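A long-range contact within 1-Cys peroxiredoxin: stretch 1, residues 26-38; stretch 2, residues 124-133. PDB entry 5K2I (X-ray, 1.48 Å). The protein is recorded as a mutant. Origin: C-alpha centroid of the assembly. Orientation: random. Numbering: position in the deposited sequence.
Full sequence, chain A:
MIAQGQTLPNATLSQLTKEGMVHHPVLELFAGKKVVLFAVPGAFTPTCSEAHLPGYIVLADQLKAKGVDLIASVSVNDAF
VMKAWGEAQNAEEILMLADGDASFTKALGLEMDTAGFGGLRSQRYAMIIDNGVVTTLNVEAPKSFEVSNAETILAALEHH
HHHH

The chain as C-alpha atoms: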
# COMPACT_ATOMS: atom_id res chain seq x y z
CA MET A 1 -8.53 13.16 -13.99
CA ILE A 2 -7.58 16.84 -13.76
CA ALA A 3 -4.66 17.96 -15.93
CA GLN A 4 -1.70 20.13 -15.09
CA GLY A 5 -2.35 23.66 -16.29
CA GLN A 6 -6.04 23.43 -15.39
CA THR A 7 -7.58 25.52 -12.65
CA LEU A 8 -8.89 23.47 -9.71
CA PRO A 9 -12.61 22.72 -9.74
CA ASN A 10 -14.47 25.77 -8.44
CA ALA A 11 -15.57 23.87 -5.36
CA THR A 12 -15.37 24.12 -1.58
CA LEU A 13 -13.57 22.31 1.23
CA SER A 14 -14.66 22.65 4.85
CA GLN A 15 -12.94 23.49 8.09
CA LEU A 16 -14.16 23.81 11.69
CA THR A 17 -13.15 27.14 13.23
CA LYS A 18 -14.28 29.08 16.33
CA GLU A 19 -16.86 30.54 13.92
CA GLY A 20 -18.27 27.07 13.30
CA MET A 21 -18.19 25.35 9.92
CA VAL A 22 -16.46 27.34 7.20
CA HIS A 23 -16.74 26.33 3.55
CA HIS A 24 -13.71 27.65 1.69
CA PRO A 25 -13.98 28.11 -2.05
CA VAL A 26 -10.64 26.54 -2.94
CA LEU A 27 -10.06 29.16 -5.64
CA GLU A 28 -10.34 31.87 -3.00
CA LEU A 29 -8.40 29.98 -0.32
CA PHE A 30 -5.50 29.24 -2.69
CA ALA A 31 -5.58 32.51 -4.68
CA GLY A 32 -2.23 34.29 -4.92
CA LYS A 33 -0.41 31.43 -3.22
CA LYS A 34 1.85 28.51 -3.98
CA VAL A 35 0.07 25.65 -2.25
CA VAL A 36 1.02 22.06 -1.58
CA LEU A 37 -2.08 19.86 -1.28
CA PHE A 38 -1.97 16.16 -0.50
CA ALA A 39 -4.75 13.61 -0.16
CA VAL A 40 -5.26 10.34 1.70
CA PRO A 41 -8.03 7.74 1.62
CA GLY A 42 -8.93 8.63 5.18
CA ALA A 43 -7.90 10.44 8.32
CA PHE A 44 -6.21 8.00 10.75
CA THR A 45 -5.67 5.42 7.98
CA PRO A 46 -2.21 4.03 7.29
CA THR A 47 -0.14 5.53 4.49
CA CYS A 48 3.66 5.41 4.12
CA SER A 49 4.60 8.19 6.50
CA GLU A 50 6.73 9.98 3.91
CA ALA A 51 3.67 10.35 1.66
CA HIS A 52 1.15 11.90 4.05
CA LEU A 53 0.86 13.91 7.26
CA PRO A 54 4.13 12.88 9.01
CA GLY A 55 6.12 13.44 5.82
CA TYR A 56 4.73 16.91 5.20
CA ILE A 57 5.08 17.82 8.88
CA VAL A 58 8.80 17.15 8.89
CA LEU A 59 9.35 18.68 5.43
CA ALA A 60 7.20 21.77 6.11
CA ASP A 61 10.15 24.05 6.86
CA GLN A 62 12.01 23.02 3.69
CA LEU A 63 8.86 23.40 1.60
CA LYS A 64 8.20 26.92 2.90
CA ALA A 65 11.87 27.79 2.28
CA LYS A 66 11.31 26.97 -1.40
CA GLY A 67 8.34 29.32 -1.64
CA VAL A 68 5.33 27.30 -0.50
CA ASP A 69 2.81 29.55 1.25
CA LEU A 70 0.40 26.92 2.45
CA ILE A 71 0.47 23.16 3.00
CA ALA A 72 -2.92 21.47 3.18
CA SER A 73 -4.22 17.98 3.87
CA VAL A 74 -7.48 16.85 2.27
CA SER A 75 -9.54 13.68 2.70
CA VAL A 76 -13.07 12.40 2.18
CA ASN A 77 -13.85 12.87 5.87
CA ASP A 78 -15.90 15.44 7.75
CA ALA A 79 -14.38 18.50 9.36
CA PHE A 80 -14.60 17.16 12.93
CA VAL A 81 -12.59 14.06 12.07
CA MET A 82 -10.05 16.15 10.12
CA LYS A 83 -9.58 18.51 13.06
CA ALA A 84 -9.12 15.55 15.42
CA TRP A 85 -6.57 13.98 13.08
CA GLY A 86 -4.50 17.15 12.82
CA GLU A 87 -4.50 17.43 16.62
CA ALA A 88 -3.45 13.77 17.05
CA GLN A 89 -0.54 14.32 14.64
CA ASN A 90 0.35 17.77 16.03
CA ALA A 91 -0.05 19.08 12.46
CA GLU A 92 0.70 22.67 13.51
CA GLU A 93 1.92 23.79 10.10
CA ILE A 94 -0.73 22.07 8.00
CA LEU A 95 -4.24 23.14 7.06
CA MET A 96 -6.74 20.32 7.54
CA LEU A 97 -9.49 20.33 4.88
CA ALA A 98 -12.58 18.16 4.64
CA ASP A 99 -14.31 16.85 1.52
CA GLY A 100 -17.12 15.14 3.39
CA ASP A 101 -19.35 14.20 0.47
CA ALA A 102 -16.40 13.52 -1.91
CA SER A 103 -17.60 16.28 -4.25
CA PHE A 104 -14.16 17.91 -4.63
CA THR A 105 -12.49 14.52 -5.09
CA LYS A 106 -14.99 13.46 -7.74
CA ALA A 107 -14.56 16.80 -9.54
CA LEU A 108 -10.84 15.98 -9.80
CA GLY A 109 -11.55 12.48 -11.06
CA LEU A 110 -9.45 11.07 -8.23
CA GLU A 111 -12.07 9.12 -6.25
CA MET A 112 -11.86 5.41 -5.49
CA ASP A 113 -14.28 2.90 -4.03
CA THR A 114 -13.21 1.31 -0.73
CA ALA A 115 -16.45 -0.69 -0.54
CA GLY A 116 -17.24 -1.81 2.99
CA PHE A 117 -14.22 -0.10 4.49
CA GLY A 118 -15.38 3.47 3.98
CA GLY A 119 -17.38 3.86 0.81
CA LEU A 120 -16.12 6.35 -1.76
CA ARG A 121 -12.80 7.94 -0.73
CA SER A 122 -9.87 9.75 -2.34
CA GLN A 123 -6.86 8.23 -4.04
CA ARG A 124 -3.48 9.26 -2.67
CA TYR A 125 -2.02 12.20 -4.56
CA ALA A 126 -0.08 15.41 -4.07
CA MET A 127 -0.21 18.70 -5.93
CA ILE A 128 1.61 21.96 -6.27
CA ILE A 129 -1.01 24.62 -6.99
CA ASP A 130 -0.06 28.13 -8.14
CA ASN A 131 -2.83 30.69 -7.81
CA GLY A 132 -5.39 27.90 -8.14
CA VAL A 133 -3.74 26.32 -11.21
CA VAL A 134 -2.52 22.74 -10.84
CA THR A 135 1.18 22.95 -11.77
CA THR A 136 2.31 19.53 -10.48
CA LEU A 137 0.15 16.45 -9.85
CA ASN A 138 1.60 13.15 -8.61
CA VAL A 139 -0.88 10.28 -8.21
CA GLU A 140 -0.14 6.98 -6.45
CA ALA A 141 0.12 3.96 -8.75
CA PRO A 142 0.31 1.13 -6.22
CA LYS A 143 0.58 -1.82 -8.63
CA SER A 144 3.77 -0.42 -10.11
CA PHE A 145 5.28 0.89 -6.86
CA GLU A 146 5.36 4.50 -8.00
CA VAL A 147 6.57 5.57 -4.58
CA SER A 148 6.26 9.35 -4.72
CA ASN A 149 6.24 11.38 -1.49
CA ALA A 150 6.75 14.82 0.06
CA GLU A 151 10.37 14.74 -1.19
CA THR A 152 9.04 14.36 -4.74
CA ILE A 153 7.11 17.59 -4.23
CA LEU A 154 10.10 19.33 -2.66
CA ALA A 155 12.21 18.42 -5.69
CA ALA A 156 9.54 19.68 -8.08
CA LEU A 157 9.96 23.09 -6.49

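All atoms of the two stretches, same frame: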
# COMPACT_ATOMS: atom_id res chain seq x y z
N VAL A 26 -12.07 26.80 -2.82
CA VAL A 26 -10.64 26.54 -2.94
C VAL A 26 -9.96 27.59 -3.81
O VAL A 26 -8.78 27.89 -3.60
CB VAL A 26 -10.34 25.11 -3.50
CG1 VAL A 26 -10.92 24.04 -2.59
CG2 VAL A 26 -10.88 24.94 -4.92
N LEU A 27 -10.67 28.16 -4.77
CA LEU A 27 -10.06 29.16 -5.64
C LEU A 27 -9.86 30.49 -4.94
O LEU A 27 -9.07 31.32 -5.39
CB LEU A 27 -10.87 29.34 -6.93
CG LEU A 27 -10.91 28.07 -7.79
CD1 LEU A 27 -11.72 28.33 -9.06
CD2 LEU A 27 -9.51 27.62 -8.15
N GLU A 28 -10.58 30.71 -3.84
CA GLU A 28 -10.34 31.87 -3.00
C GLU A 28 -9.25 31.57 -1.97
O GLU A 28 -8.32 32.35 -1.78
CB GLU A 28 -11.65 32.30 -2.31
CG GLU A 28 -12.69 32.89 -3.26
CD GLU A 28 -13.89 33.48 -2.54
OE1 GLU A 28 -14.05 33.23 -1.32
OE2 GLU A 28 -14.68 34.19 -3.19
N LEU A 29 -9.36 30.41 -1.32
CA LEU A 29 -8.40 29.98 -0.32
C LEU A 29 -6.96 29.93 -0.86
O LEU A 29 -6.01 30.31 -0.17
CB LEU A 29 -8.80 28.61 0.22
CG LEU A 29 -8.00 28.00 1.38
CD1 LEU A 29 -8.14 28.83 2.64
CD2 LEU A 29 -8.45 26.59 1.64
N PHE A 30 -6.82 29.46 -2.10
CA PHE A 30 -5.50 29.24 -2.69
C PHE A 30 -5.07 30.36 -3.65
O PHE A 30 -3.98 30.31 -4.23
CB PHE A 30 -5.48 27.89 -3.43
CG PHE A 30 -5.75 26.68 -2.55
CD1 PHE A 30 -5.60 26.73 -1.17
CD2 PHE A 30 -6.14 25.48 -3.14
CE1 PHE A 30 -5.84 25.60 -0.39
CE2 PHE A 30 -6.39 24.34 -2.35
CZ PHE A 30 -6.24 24.41 -0.98
N ALA A 31 -5.90 31.39 -3.79
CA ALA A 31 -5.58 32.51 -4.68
C ALA A 31 -4.30 33.21 -4.24
O ALA A 31 -4.12 33.47 -3.04
CB ALA A 31 -6.73 33.50 -4.73
N GLY A 32 -3.43 33.53 -5.20
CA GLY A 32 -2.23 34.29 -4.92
C GLY A 32 -1.18 33.56 -4.13
O GLY A 32 -0.24 34.16 -3.62
N LYS A 33 -1.32 32.24 -4.03
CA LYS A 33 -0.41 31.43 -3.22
C LYS A 33 0.14 30.25 -4.00
O LYS A 33 -0.49 29.76 -4.95
CB LYS A 33 -1.12 30.88 -1.97
CG LYS A 33 -1.59 31.92 -0.97
CD LYS A 33 -2.44 31.27 0.11
CE LYS A 33 -3.24 32.29 0.89
NZ LYS A 33 -2.45 32.89 1.97
N LYS A 34 1.33 29.82 -3.61
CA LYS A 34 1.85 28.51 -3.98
C LYS A 34 1.46 27.55 -2.86
O LYS A 34 1.85 27.72 -1.69
CB LYS A 34 3.36 28.53 -4.18
CG LYS A 34 3.87 27.19 -4.70
CD LYS A 34 5.39 27.15 -4.79
CE LYS A 34 5.94 28.10 -5.84
NZ LYS A 34 5.52 27.72 -7.22
N VAL A 35 0.67 26.55 -3.21
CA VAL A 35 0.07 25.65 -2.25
C VAL A 35 0.48 24.22 -2.52
O VAL A 35 0.51 23.79 -3.67
CB VAL A 35 -1.47 25.74 -2.30
CG1 VAL A 35 -2.13 24.73 -1.37
CG2 VAL A 35 -1.92 27.15 -1.96
N VAL A 36 0.84 23.50 -1.47
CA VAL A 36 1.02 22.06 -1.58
C VAL A 36 -0.20 21.40 -0.96
O VAL A 36 -0.54 21.69 0.18
CB VAL A 36 2.31 21.59 -0.89
CG1 VAL A 36 2.31 20.06 -0.75
CG2 VAL A 36 3.51 22.08 -1.67
N LEU A 37 -0.90 20.58 -1.74
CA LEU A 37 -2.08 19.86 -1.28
C LEU A 37 -1.85 18.38 -1.43
O LEU A 37 -1.43 17.93 -2.49
CB LEU A 37 -3.31 20.28 -2.10
CG LEU A 37 -4.65 19.59 -1.83
CD1 LEU A 37 -5.16 20.00 -0.47
CD2 LEU A 37 -5.66 19.94 -2.91
N PHE A 38 -2.10 17.61 -0.38
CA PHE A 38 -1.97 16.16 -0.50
C PHE A 38 -3.20 15.48 0.08
O PHE A 38 -3.83 15.98 1.01
CB PHE A 38 -0.68 15.63 0.17
CG PHE A 38 -0.64 15.83 1.66
CD1 PHE A 38 -0.20 17.03 2.19
CD2 PHE A 38 -1.05 14.83 2.52
CE1 PHE A 38 -0.17 17.23 3.56
CE2 PHE A 38 -1.03 15.02 3.89
CZ PHE A 38 -0.59 16.22 4.41
N ARG A 124 -4.63 8.50 -3.14
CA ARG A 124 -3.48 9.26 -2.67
C ARG A 124 -2.87 10.06 -3.80
O ARG A 124 -2.57 9.51 -4.85
CB ARG A 124 -2.43 8.32 -2.08
CG ARG A 124 -2.89 7.59 -0.84
CD ARG A 124 -1.78 6.74 -0.24
NE ARG A 124 -2.28 5.96 0.89
CZ ARG A 124 -2.86 4.77 0.77
NH1 ARG A 124 -3.00 4.22 -0.43
NH2 ARG A 124 -3.30 4.13 1.84
N TYR A 125 -2.69 11.36 -3.59
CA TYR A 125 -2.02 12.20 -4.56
C TYR A 125 -1.44 13.42 -3.86
O TYR A 125 -1.80 13.74 -2.72
CB TYR A 125 -2.98 12.64 -5.69
CG TYR A 125 -4.12 13.54 -5.23
CD1 TYR A 125 -3.92 14.90 -5.00
CD2 TYR A 125 -5.40 13.03 -5.01
CE1 TYR A 125 -4.94 15.72 -4.56
CE2 TYR A 125 -6.44 13.84 -4.58
CZ TYR A 125 -6.19 15.18 -4.35
OH TYR A 125 -7.22 15.98 -3.90
N ALA A 126 -0.57 14.13 -4.56
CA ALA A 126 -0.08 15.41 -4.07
C ALA A 126 0.05 16.36 -5.23
O ALA A 126 0.38 15.96 -6.35
CB ALA A 126 1.25 15.25 -3.34
N MET A 127 -0.22 17.63 -4.95
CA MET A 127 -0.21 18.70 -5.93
C MET A 127 0.62 19.88 -5.48
O MET A 127 0.66 20.20 -4.27
CB MET A 127 -1.61 19.24 -6.18
CG MET A 127 -2.59 18.36 -6.83
SD MET A 127 -4.14 19.30 -6.81
CE MET A 127 -5.15 18.18 -7.76
N ILE A 128 1.21 20.57 -6.45
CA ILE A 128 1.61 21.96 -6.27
C ILE A 128 0.62 22.81 -7.07
O ILE A 128 0.41 22.56 -8.26
CB ILE A 128 3.04 22.22 -6.75
CG1 ILE A 128 4.04 21.35 -5.97
CG2 ILE A 128 3.40 23.72 -6.61
CD1 ILE A 128 5.44 21.32 -6.57
N ILE A 129 0.03 23.79 -6.40
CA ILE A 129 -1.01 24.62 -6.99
C ILE A 129 -0.56 26.08 -6.93
O ILE A 129 -0.26 26.58 -5.85
CB ILE A 129 -2.35 24.47 -6.25
CG1 ILE A 129 -2.66 22.98 -6.07
CG2 ILE A 129 -3.46 25.18 -7.00
CD1 ILE A 129 -3.64 22.69 -4.97
N ASP A 130 -0.50 26.74 -8.08
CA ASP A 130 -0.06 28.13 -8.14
C ASP A 130 -1.23 29.01 -8.53
O ASP A 130 -1.73 28.91 -9.65
CB ASP A 130 1.08 28.29 -9.14
CG ASP A 130 2.38 27.67 -8.64
OD1 ASP A 130 2.96 28.22 -7.68
OD2 ASP A 130 2.83 26.64 -9.20
N ASN A 131 -1.66 29.85 -7.60
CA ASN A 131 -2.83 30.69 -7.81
C ASN A 131 -4.02 29.87 -8.35
O ASN A 131 -4.69 30.27 -9.30
CB ASN A 131 -2.51 31.84 -8.78
CG ASN A 131 -3.63 32.87 -8.88
OD1 ASN A 131 -4.22 33.29 -7.88
ND2 ASN A 131 -3.93 33.28 -10.10
N GLY A 132 -4.24 28.71 -7.75
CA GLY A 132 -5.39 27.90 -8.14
C GLY A 132 -5.18 27.00 -9.35
O GLY A 132 -6.06 26.21 -9.65
N VAL A 133 -4.05 27.14 -10.04
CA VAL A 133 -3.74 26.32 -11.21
C VAL A 133 -2.89 25.14 -10.79
O VAL A 133 -1.85 25.32 -10.16
CB VAL A 133 -3.01 27.15 -12.27
CG1 VAL A 133 -2.67 26.29 -13.48
CG2 VAL A 133 -3.88 28.33 -12.68
O HOH W 1 -7.32 30.84 -7.37
O HOH W 2 -2.79 28.01 -5.31

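Strands 34-38 and 125-130 of 1-Cys peroxiredoxin lie side by side as antiparallel neighbours, their axes 166° apart in direction and 4.6 Å apart at closest approach, although any two residues that touch are at least 87 positions apart in sequence. The register pairs Lys34 with Asp130, Val35 with Ile129, Val36 with Ile128, Leu37 with Met127 and Phe38 with Ala126. Val35 and Ile129 form a hydrogen-bonded pair, with Val35 N to Ile129 O and Ile129 N to Val35 O both 2.8 Å; the next such pair joins Leu37 N to Met127 O at 3.0 Å and Met127 N to Leu37 O at 2.8 Å. At the non-hydrogen-bonded pairs the CA atoms draw closer, and CA-H...O contacts supplement the ladder, as from Val36 CA to Met127 O and from Phe38 CA to Tyr125 O, each 3.3 Å.

Beyond the Lys34-Asp130 pair, a turn in each stretch continues the contact at the same end. Phe30 to Lys33 is a type II turn, Asp130 to Val133 a type I' turn, and Asn131 N donates to Lys33 O at 2.9 Å. The Asn131 side chain reaches back, its OD1 accepting from Gly32 N at 2.8 Å, so one residue grips the type II turn through both backbone and side chain. Gly32 and Gly132 both have positive phi. At Gly132 a CB would be jammed against the preceding carbonyl and would lie 3.2 Å from Leu27 CD2. Water 2 sits between the turns, 2.8 Å from Phe30 O, 2.9 Å from Lys33 O and 2.9 Å from Gly132 N, whose proton it accepts.

Side chains alternate between the two faces of the sheet. On the face of Val35, Leu37, Met127 and Ile129, contacts are apolar: Ile129 CD1 lies 3.8 Å from Leu37 CB and 4.1 Å from Phe30 CE2, bridging the strand and the ring that precedes it. Ile129 and Leu37 have the largest areas covered by the opposing stretch. Val35 CB faces Ile129 CB at 4.2 Å, and Leu37 CD2 approaches Met127 SD at the same distance. The other face carries Lys34, Val36, Phe38, Ala126, Ile128 and Asp130. There Phe38 CB meets Ala126 CB at 4.0 Å, while the end of the phenylalanine side chain leads away. At the partly exposed end, the Lys34 chain bends at chi3 and chi4, both m, bringing NZ to 2.6 Å from Asp130 OD1 in a salt bridge.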